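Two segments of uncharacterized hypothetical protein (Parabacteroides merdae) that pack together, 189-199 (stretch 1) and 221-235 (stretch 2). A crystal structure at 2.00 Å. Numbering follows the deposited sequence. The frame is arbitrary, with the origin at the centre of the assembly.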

ATOM      1  N   LEU B 189     -31.926  47.491   8.305  1.00 57.72           N
ATOM      2  CA  LEU B 189     -30.913  46.568   8.757  1.00 51.08           C
ATOM      3  C   LEU B 189     -30.310  47.002  10.096  1.00 47.69           C
ATOM      4  O   LEU B 189     -29.844  46.134  10.819  1.00 50.21           O
ATOM      5  CB  LEU B 189     -29.796  46.341   7.719  1.00 57.27           C
ATOM      6  CG  LEU B 189     -30.230  45.656   6.434  1.00 58.14           C
ATOM      7  CD1 LEU B 189     -29.083  45.835   5.454  1.00 61.19           C
ATOM      8  CD2 LEU B 189     -30.559  44.162   6.633  1.00 55.66           C
ATOM      9  N   ALA B 190     -30.286  48.294  10.427  1.00 46.25           N
ATOM     10  CA  ALA B 190     -29.770  48.766  11.719  1.00 55.69           C
ATOM     11  C   ALA B 190     -30.360  48.018  12.935  1.00 51.54           C
ATOM     12  O   ALA B 190     -29.656  47.780  13.907  1.00 54.48           O
ATOM     13  CB  ALA B 190     -29.941  50.269  11.871  1.00 47.54           C
ATOM     14  N   ALA B 191     -31.615  47.597  12.853  1.00 61.24           N
ATOM     15  CA  ALA B 191     -32.280  46.853  13.937  1.00 57.83           C
ATOM     16  C   ALA B 191     -31.686  45.448  14.184  1.00 54.13           C
ATOM     17  O   ALA B 191     -31.846  44.908  15.240  1.00 65.98           O
ATOM     18  CB  ALA B 191     -33.773  46.802  13.700  1.00 46.24           C
ATOM     19  N   LYS B 192     -31.013  44.865  13.193  1.00 50.88           N
ATOM     20  CA  LYS B 192     -30.334  43.552  13.295  1.00 54.08           C
ATOM     21  C   LYS B 192     -28.885  43.651  13.818  1.00 44.42           C
ATOM     22  O   LYS B 192     -28.249  42.626  14.017  1.00 50.52           O
ATOM     23  CB  LYS B 192     -30.245  42.885  11.896  1.00 62.62           C
ATOM     24  CG  LYS B 192     -31.429  42.028  11.542  1.00 66.06           C
ATOM     25  CD  LYS B 192     -31.640  41.913  10.039  1.00 73.46           C
ATOM     26  CE  LYS B 192     -30.532  41.144   9.386  1.00 59.60           C
ATOM     27  NZ  LYS B 192     -31.010  40.222   8.328  1.00 52.97           N
ATOM     28  N   ILE B 193     -28.359  44.872  13.973  1.00 47.98           N
ATOM     29  CA  ILE B 193     -26.954  45.051  14.283  1.00 46.42           C
ATOM     30  C   ILE B 193     -26.755  44.927  15.776  1.00 51.44           C
ATOM     31  O   ILE B 193     -27.417  45.619  16.566  1.00 44.16           O
ATOM     32  CB  ILE B 193     -26.384  46.404  13.823  1.00 47.21           C
ATOM     33  CG1 ILE B 193     -26.673  46.631  12.336  1.00 46.23           C
ATOM     34  CG2 ILE B 193     -24.857  46.433  14.094  1.00 45.11           C
ATOM     35  CD1 ILE B 193     -26.364  45.484  11.435  1.00 49.25           C
ATOM     36  N   ASP B 194     -25.798  44.068  16.135  1.00 50.62           N
ATOM     37  CA  ASP B 194     -25.428  43.798  17.504  1.00 46.56           C
ATOM     38  C   ASP B 194     -24.160  44.526  17.939  1.00 46.12           C
ATOM     39  O   ASP B 194     -24.068  44.987  19.087  1.00 44.69           O
ATOM     40  CB  ASP B 194     -25.348  42.255  17.684  1.00 46.03           C
ATOM     41  CG  ASP B 194     -26.702  41.616  17.422  1.00 52.83           C
ATOM     42  OD1 ASP B 194     -27.661  42.113  18.065  1.00 59.62           O
ATOM     43  OD2 ASP B 194     -26.840  40.719  16.550  1.00 48.71           O
ATOM     44  N   ILE B 195     -23.220  44.678  17.030  1.00 47.77           N
ATOM     45  CA  ILE B 195     -21.932  45.291  17.353  1.00 48.58           C
ATOM     46  C   ILE B 195     -21.508  46.160  16.184  1.00 46.62           C
ATOM     47  O   ILE B 195     -21.656  45.758  15.020  1.00 44.57           O
ATOM     48  CB  ILE B 195     -20.828  44.206  17.618  1.00 43.90           C
ATOM     49  CG1 ILE B 195     -21.088  43.478  18.947  1.00 48.48           C
ATOM     50  CG2 ILE B 195     -19.458  44.847  17.698  1.00 45.95           C
ATOM     51  CD1 ILE B 195     -20.191  42.293  19.238  1.00 52.68           C
HETATM   52  N   MSE B 196     -20.992  47.343  16.492  1.00 46.60           N
HETATM   53  CA  MSE B 196     -20.336  48.183  15.504  1.00 47.26           C
HETATM   54  C   MSE B 196     -18.845  48.170  15.774  1.00 50.83           C
HETATM   55  O   MSE B 196     -18.401  48.512  16.880  1.00 45.68           O
HETATM   56  CB  MSE B 196     -20.841  49.615  15.545  1.00 46.73           C
HETATM   57  CG  MSE B 196     -20.115  50.532  14.534  1.00 49.22           C
HETATM   58 SE   MSE B 196     -20.816  52.309  14.572  0.75 54.71          SE
HETATM   59  CE  MSE B 196     -19.881  53.117  13.010  1.00 59.69           C
ATOM     60  N   TYR B 197     -18.090  47.760  14.764  1.00 46.60           N
ATOM     61  CA  TYR B 197     -16.637  47.880  14.792  1.00 46.76           C
ATOM     62  C   TYR B 197     -16.222  49.255  14.343  1.00 54.30           C
ATOM     63  O   TYR B 197     -16.830  49.825  13.444  1.00 52.20           O
ATOM     64  CB  TYR B 197     -16.044  46.860  13.856  1.00 46.57           C
ATOM     65  CG  TYR B 197     -14.636  47.146  13.513  1.00 52.85           C
ATOM     66  CD1 TYR B 197     -13.613  46.738  14.367  1.00 58.92           C
ATOM     67  CD2 TYR B 197     -14.305  47.822  12.356  1.00 55.35           C
ATOM     68  CE1 TYR B 197     -12.293  46.995  14.083  1.00 57.37           C
ATOM     69  CE2 TYR B 197     -12.965  48.098  12.055  1.00 65.55           C
ATOM     70  CZ  TYR B 197     -11.963  47.681  12.925  1.00 65.52           C
ATOM     71  OH  TYR B 197     -10.644  47.886  12.645  1.00 53.43           O
ATOM     72  N   ALA B 198     -15.179  49.783  14.967  1.00 57.63           N
ATOM     73  CA  ALA B 198     -14.513  50.974  14.494  1.00 56.04           C
ATOM     74  C   ALA B 198     -13.033  50.866  14.822  1.00 63.47           C
ATOM     75  O   ALA B 198     -12.693  50.345  15.863  1.00 53.52           O
ATOM     76  CB  ALA B 198     -15.085  52.178  15.193  1.00 58.98           C
ATOM     77  N   TYR B 199     -12.166  51.403  13.972  1.00 67.86           N
ATOM     78  CA  TYR B 199     -10.752  51.583  14.301  1.00 57.12           C
ATOM     79  C   TYR B 199     -10.477  53.026  14.594  1.00 67.91           C
ATOM     80  O   TYR B 199     -10.840  53.860  13.823  1.00 70.04           O
ATOM     81  CB  TYR B 199      -9.888  51.204  13.119  1.00 62.61           C
ATOM     82  CG  TYR B 199      -8.410  51.443  13.346  1.00 65.06           C
ATOM     83  CD1 TYR B 199      -7.678  50.606  14.191  1.00 66.53           C
ATOM     84  CD2 TYR B 199      -7.732  52.459  12.687  1.00 68.26           C
ATOM     85  CE1 TYR B 199      -6.316  50.794  14.387  1.00 72.21           C
ATOM     86  CE2 TYR B 199      -6.357  52.659  12.879  1.00 73.96           C
ATOM     87  CZ  TYR B 199      -5.660  51.826  13.727  1.00 68.85           C
ATOM     88  OH  TYR B 199      -4.332  52.007  13.949  1.00 75.51           O
TER
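Stretch 2 (221-235) GTELPSGFVNNTKMI

Stretch 2 lies along stretch 1 as an irregular, largely extended segment, held by apolar side-chain packing and by two direct side-chain hydrogen bonds, with no backbone-to-backbone hydrogen bond between the two. Most of it is loop, becoming strand at 233-235; stretch 1 passes from helical backbone angles at 189-192 into a strand through 195-199. The register does not run evenly: Ala-198 lies nearest Thr-222 and Met-196 nearest Leu-224, so the chains start out antiparallel, but Ala-190 faces Phe-228 and Asp-194 faces Asn-230, so after the turn stretch 2 runs back in the direction of stretch 1.

Along the first leg, Ala-198 CB meets Thr-222 OG1 at 3.4 Å. The fully extended side chain of Met-196, a selenomethionine, reaches across to Thr-222, Leu-224 and Pro-225, with its SE 3.9 Å from Leu-224 CD2 and its CE 3.5 Å from Thr-222 CG2.

A type II turn from Pro-225 to Phe-228, closed by Phe-228 N to Pro-225 O at 3.2 Å, reverses the chain beside Ala-190, whose CB lies 3.4 Å from Ser-226 O. Gly-227 occupies a positive-phi position, where a CB would also crowd Ala-190 CB. Beyond the turn, the Phe-228 ring receives Ile-193 CG2 over one face, 4.1 Å from the ring centroid, while Asp-194 O and Met-196 N lie at its edge.

The polar anchors follow. Asn-230 ND2 donates to Asp-194 OD1 at 2.9 Å, and Thr-232 OG1 donates to Asp-194 O at 2.7 Å, so one residue engages both through side chain and backbone. Water 2 reinforces this site, donating to Asp-194 OD1 and Thr-232 OG1, each at 2.8 Å. Water 1 accepts from Asn-230 N at 2.9 Å. Finally, Ile-195 CD1 packs 4.2 Å from SE of Met-234, another selenomethionine.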

ATOM      1  N   GLY B 221     -15.288  59.695  18.526  1.00 65.65           N
ATOM      2  CA  GLY B 221     -15.985  60.271  17.373  1.00 68.15           C
ATOM      3  C   GLY B 221     -16.891  59.362  16.544  1.00 72.11           C
ATOM      4  O   GLY B 221     -17.677  59.869  15.758  1.00 82.07           O
ATOM      5  N   THR B 222     -16.778  58.037  16.672  1.00 67.33           N
ATOM      6  CA  THR B 222     -17.665  57.106  15.969  1.00 67.90           C
ATOM      7  C   THR B 222     -19.090  57.292  16.443  1.00 68.33           C
ATOM      8  O   THR B 222     -19.317  57.545  17.625  1.00 70.83           O
ATOM      9  CB  THR B 222     -17.249  55.646  16.238  1.00 70.61           C
ATOM     10  OG1 THR B 222     -15.980  55.423  15.627  1.00 72.14           O
ATOM     11  CG2 THR B 222     -18.289  54.623  15.702  1.00 75.58           C
ATOM     12  N   GLU B 223     -20.044  57.202  15.525  1.00 69.55           N
ATOM     13  CA  GLU B 223     -21.462  57.295  15.889  1.00 66.89           C
ATOM     14  C   GLU B 223     -22.209  56.084  15.406  1.00 57.05           C
ATOM     15  O   GLU B 223     -21.888  55.516  14.350  1.00 62.32           O
ATOM     16  CB  GLU B 223     -22.091  58.528  15.282  1.00 74.46           C
ATOM     17  CG  GLU B 223     -21.371  59.813  15.640  1.00 89.97           C
ATOM     18  CD  GLU B 223     -21.902  60.992  14.861  1.00101.04           C
ATOM     19  OE1 GLU B 223     -22.065  60.886  13.620  1.00 94.20           O
ATOM     20  OE2 GLU B 223     -22.163  62.023  15.498  1.00109.12           O
ATOM     21  N   LEU B 224     -23.147  55.640  16.232  1.00 62.23           N
ATOM     22  CA  LEU B 224     -24.034  54.545  15.874  1.00 68.28           C
ATOM     23  C   LEU B 224     -25.053  55.040  14.833  1.00 66.55           C
ATOM     24  O   LEU B 224     -25.504  56.167  14.927  1.00 61.30           O
ATOM     25  CB  LEU B 224     -24.790  54.054  17.115  1.00 69.43           C
ATOM     26  CG  LEU B 224     -23.974  53.533  18.307  1.00 73.01           C
ATOM     27  CD1 LEU B 224     -24.887  52.963  19.376  1.00 65.08           C
ATOM     28  CD2 LEU B 224     -22.982  52.483  17.861  1.00 57.62           C
ATOM     29  N   PRO B 225     -25.404  54.210  13.831  1.00 63.34           N
ATOM     30  CA  PRO B 225     -26.502  54.616  12.962  1.00 64.83           C
ATOM     31  C   PRO B 225     -27.820  54.615  13.718  1.00 67.43           C
ATOM     32  O   PRO B 225     -27.944  53.943  14.739  1.00 66.17           O
ATOM     33  CB  PRO B 225     -26.494  53.569  11.849  1.00 68.30           C
ATOM     34  CG  PRO B 225     -25.872  52.370  12.451  1.00 70.60           C
ATOM     35  CD  PRO B 225     -24.952  52.838  13.552  1.00 63.27           C
ATOM     36  N   SER B 226     -28.789  55.399  13.262  1.00 67.43           N
ATOM     37  CA  SER B 226     -30.055  55.444  13.979  1.00 72.81           C
ATOM     38  C   SER B 226     -30.755  54.141  13.669  1.00 57.12           C
ATOM     39  O   SER B 226     -30.606  53.542  12.567  1.00 62.10           O
ATOM     40  CB  SER B 226     -30.925  56.667  13.623  1.00 77.03           C
ATOM     41  OG  SER B 226     -31.168  56.731  12.228  1.00 70.54           O
ATOM     42  N   GLY B 227     -31.460  53.651  14.671  1.00 59.10           N
ATOM     43  CA  GLY B 227     -32.045  52.336  14.599  1.00 68.02           C
ATOM     44  C   GLY B 227     -31.165  51.270  15.248  1.00 60.25           C
ATOM     45  O   GLY B 227     -31.619  50.152  15.427  1.00 51.39           O
ATOM     46  N   PHE B 228     -29.896  51.565  15.539  1.00 64.46           N
ATOM     47  CA  PHE B 228     -29.038  50.579  16.251  1.00 57.77           C
ATOM     48  C   PHE B 228     -29.413  50.632  17.735  1.00 62.86           C
ATOM     49  O   PHE B 228     -28.922  51.458  18.481  1.00 70.62           O
ATOM     50  CB  PHE B 228     -27.553  50.879  16.040  1.00 64.52           C
ATOM     51  CG  PHE B 228     -26.584  49.866  16.646  1.00 57.49           C
ATOM     52  CD1 PHE B 228     -26.938  49.000  17.671  1.00 68.61           C
ATOM     53  CD2 PHE B 228     -25.265  49.850  16.218  1.00 72.31           C
ATOM     54  CE1 PHE B 228     -26.012  48.135  18.224  1.00 66.76           C
ATOM     55  CE2 PHE B 228     -24.352  48.974  16.757  1.00 72.07           C
ATOM     56  CZ  PHE B 228     -24.722  48.121  17.764  1.00 60.10           C
ATOM     57  N   VAL B 229     -30.297  49.741  18.146  1.00 60.39           N
ATOM     58  CA  VAL B 229     -30.866  49.747  19.491  1.00 57.21           C
ATOM     59  C   VAL B 229     -30.464  48.504  20.350  1.00 64.74           C
ATOM     60  O   VAL B 229     -30.657  48.494  21.555  1.00 57.47           O
ATOM     61  CB  VAL B 229     -32.397  49.799  19.374  1.00 62.04           C
ATOM     62  CG1 VAL B 229     -32.843  51.135  18.774  1.00 55.62           C
ATOM     63  CG2 VAL B 229     -32.879  48.639  18.507  1.00 55.40           C
ATOM     64  N   ASN B 230     -29.892  47.461  19.756  1.00 56.85           N
ATOM     65  CA  ASN B 230     -29.477  46.284  20.537  1.00 47.31           C
ATOM     66  C   ASN B 230     -28.314  46.559  21.496  1.00 48.41           C
ATOM     67  O   ASN B 230     -27.264  47.057  21.099  1.00 55.46           O
ATOM     68  CB  ASN B 230     -29.102  45.128  19.612  1.00 49.48           C
ATOM     69  CG  ASN B 230     -30.264  44.633  18.817  1.00 58.29           C
ATOM     70  OD1 ASN B 230     -31.396  44.978  19.117  1.00 63.39           O
ATOM     71  ND2 ASN B 230     -30.002  43.814  17.801  1.00 61.39           N
ATOM     72  N   ASN B 231     -28.522  46.253  22.772  1.00 56.98           N
ATOM     73  CA  ASN B 231     -27.474  46.402  23.788  1.00 59.88           C
ATOM     74  C   ASN B 231     -26.784  45.045  24.070  1.00 57.69           C
ATOM     75  O   ASN B 231     -27.210  44.269  24.904  1.00 56.26           O
ATOM     76  CB  ASN B 231     -28.051  47.001  25.064  1.00 63.09           C
ATOM     77  CG  ASN B 231     -26.974  47.495  25.996  1.00 66.15           C
ATOM     78  OD1 ASN B 231     -25.786  47.590  25.639  1.00 78.25           O
ATOM     79  ND2 ASN B 231     -27.367  47.765  27.212  1.00 71.57           N
ATOM     80  N   THR B 232     -25.758  44.758  23.297  1.00 45.45           N
ATOM     81  CA  THR B 232     -25.077  43.475  23.339  1.00 52.30           C
ATOM     82  C   THR B 232     -24.161  43.382  24.560  1.00 48.48           C
ATOM     83  O   THR B 232     -23.505  44.350  24.904  1.00 49.91           O
ATOM     84  CB  THR B 232     -24.267  43.315  22.035  1.00 53.41           C
ATOM     85  OG1 THR B 232     -25.163  43.418  20.927  1.00 51.09           O
ATOM     86  CG2 THR B 232     -23.565  41.966  21.972  1.00 46.01           C
ATOM     87  N   LYS B 233     -24.148  42.231  25.225  1.00 49.15           N
ATOM     88  CA  LYS B 233     -23.228  41.976  26.329  1.00 45.16           C
ATOM     89  C   LYS B 233     -21.945  41.360  25.809  1.00 49.38           C
ATOM     90  O   LYS B 233     -21.994  40.431  24.999  1.00 41.52           O
ATOM     91  CB  LYS B 233     -23.841  40.965  27.308  1.00 47.68           C
ATOM     92  CG  LYS B 233     -25.072  41.464  28.052  1.00 52.64           C
ATOM     93  CD  LYS B 233     -25.585  40.348  28.969  1.00 64.47           C
ATOM     94  CE  LYS B 233     -26.627  40.860  29.955  1.00 75.07           C
ATOM     95  NZ  LYS B 233     -27.678  41.609  29.207  1.00 77.42           N
HETATM   96  N   MSE B 234     -20.810  41.825  26.302  1.00 46.74           N
HETATM   97  CA  MSE B 234     -19.495  41.406  25.786  1.00 49.86           C
HETATM   98  C   MSE B 234     -18.467  41.219  26.910  1.00 48.23           C
HETATM   99  O   MSE B 234     -18.485  41.983  27.878  1.00 47.44           O
HETATM  100  CB  MSE B 234     -18.950  42.527  24.875  1.00 48.05           C
HETATM  101  CG  MSE B 234     -19.652  42.712  23.574  1.00 65.42           C
HETATM  102 SE   MSE B 234     -18.865  44.235  22.679  0.75 64.27          SE
HETATM  103  CE  MSE B 234     -19.960  45.687  23.379  1.00 70.87           C
ATOM    104  N   ILE B 235     -17.575  40.227  26.753  1.00 45.67           N
ATOM    105  CA  ILE B 235     -16.430  39.941  27.692  1.00 46.22           C
ATOM    106  C   ILE B 235     -15.187  39.755  26.839  1.00 45.99           C
ATOM    107  O   ILE B 235     -15.152  38.896  25.939  1.00 44.74           O
ATOM    108  CB  ILE B 235     -16.697  38.666  28.522  1.00 49.02           C
ATOM    109  CG1 ILE B 235     -17.937  38.879  29.426  1.00 50.78           C
ATOM    110  CG2 ILE B 235     -15.469  38.184  29.325  1.00 48.87           C
ATOM    111  CD1 ILE B 235     -18.376  37.624  30.183  1.00 54.34           C
TER
HETATM  112  O   HOH W   1     -29.698  47.056  16.896  1.00 51.44           O
HETATM  113  O   HOH W   2     -27.692  42.255  20.876  1.00 47.19           O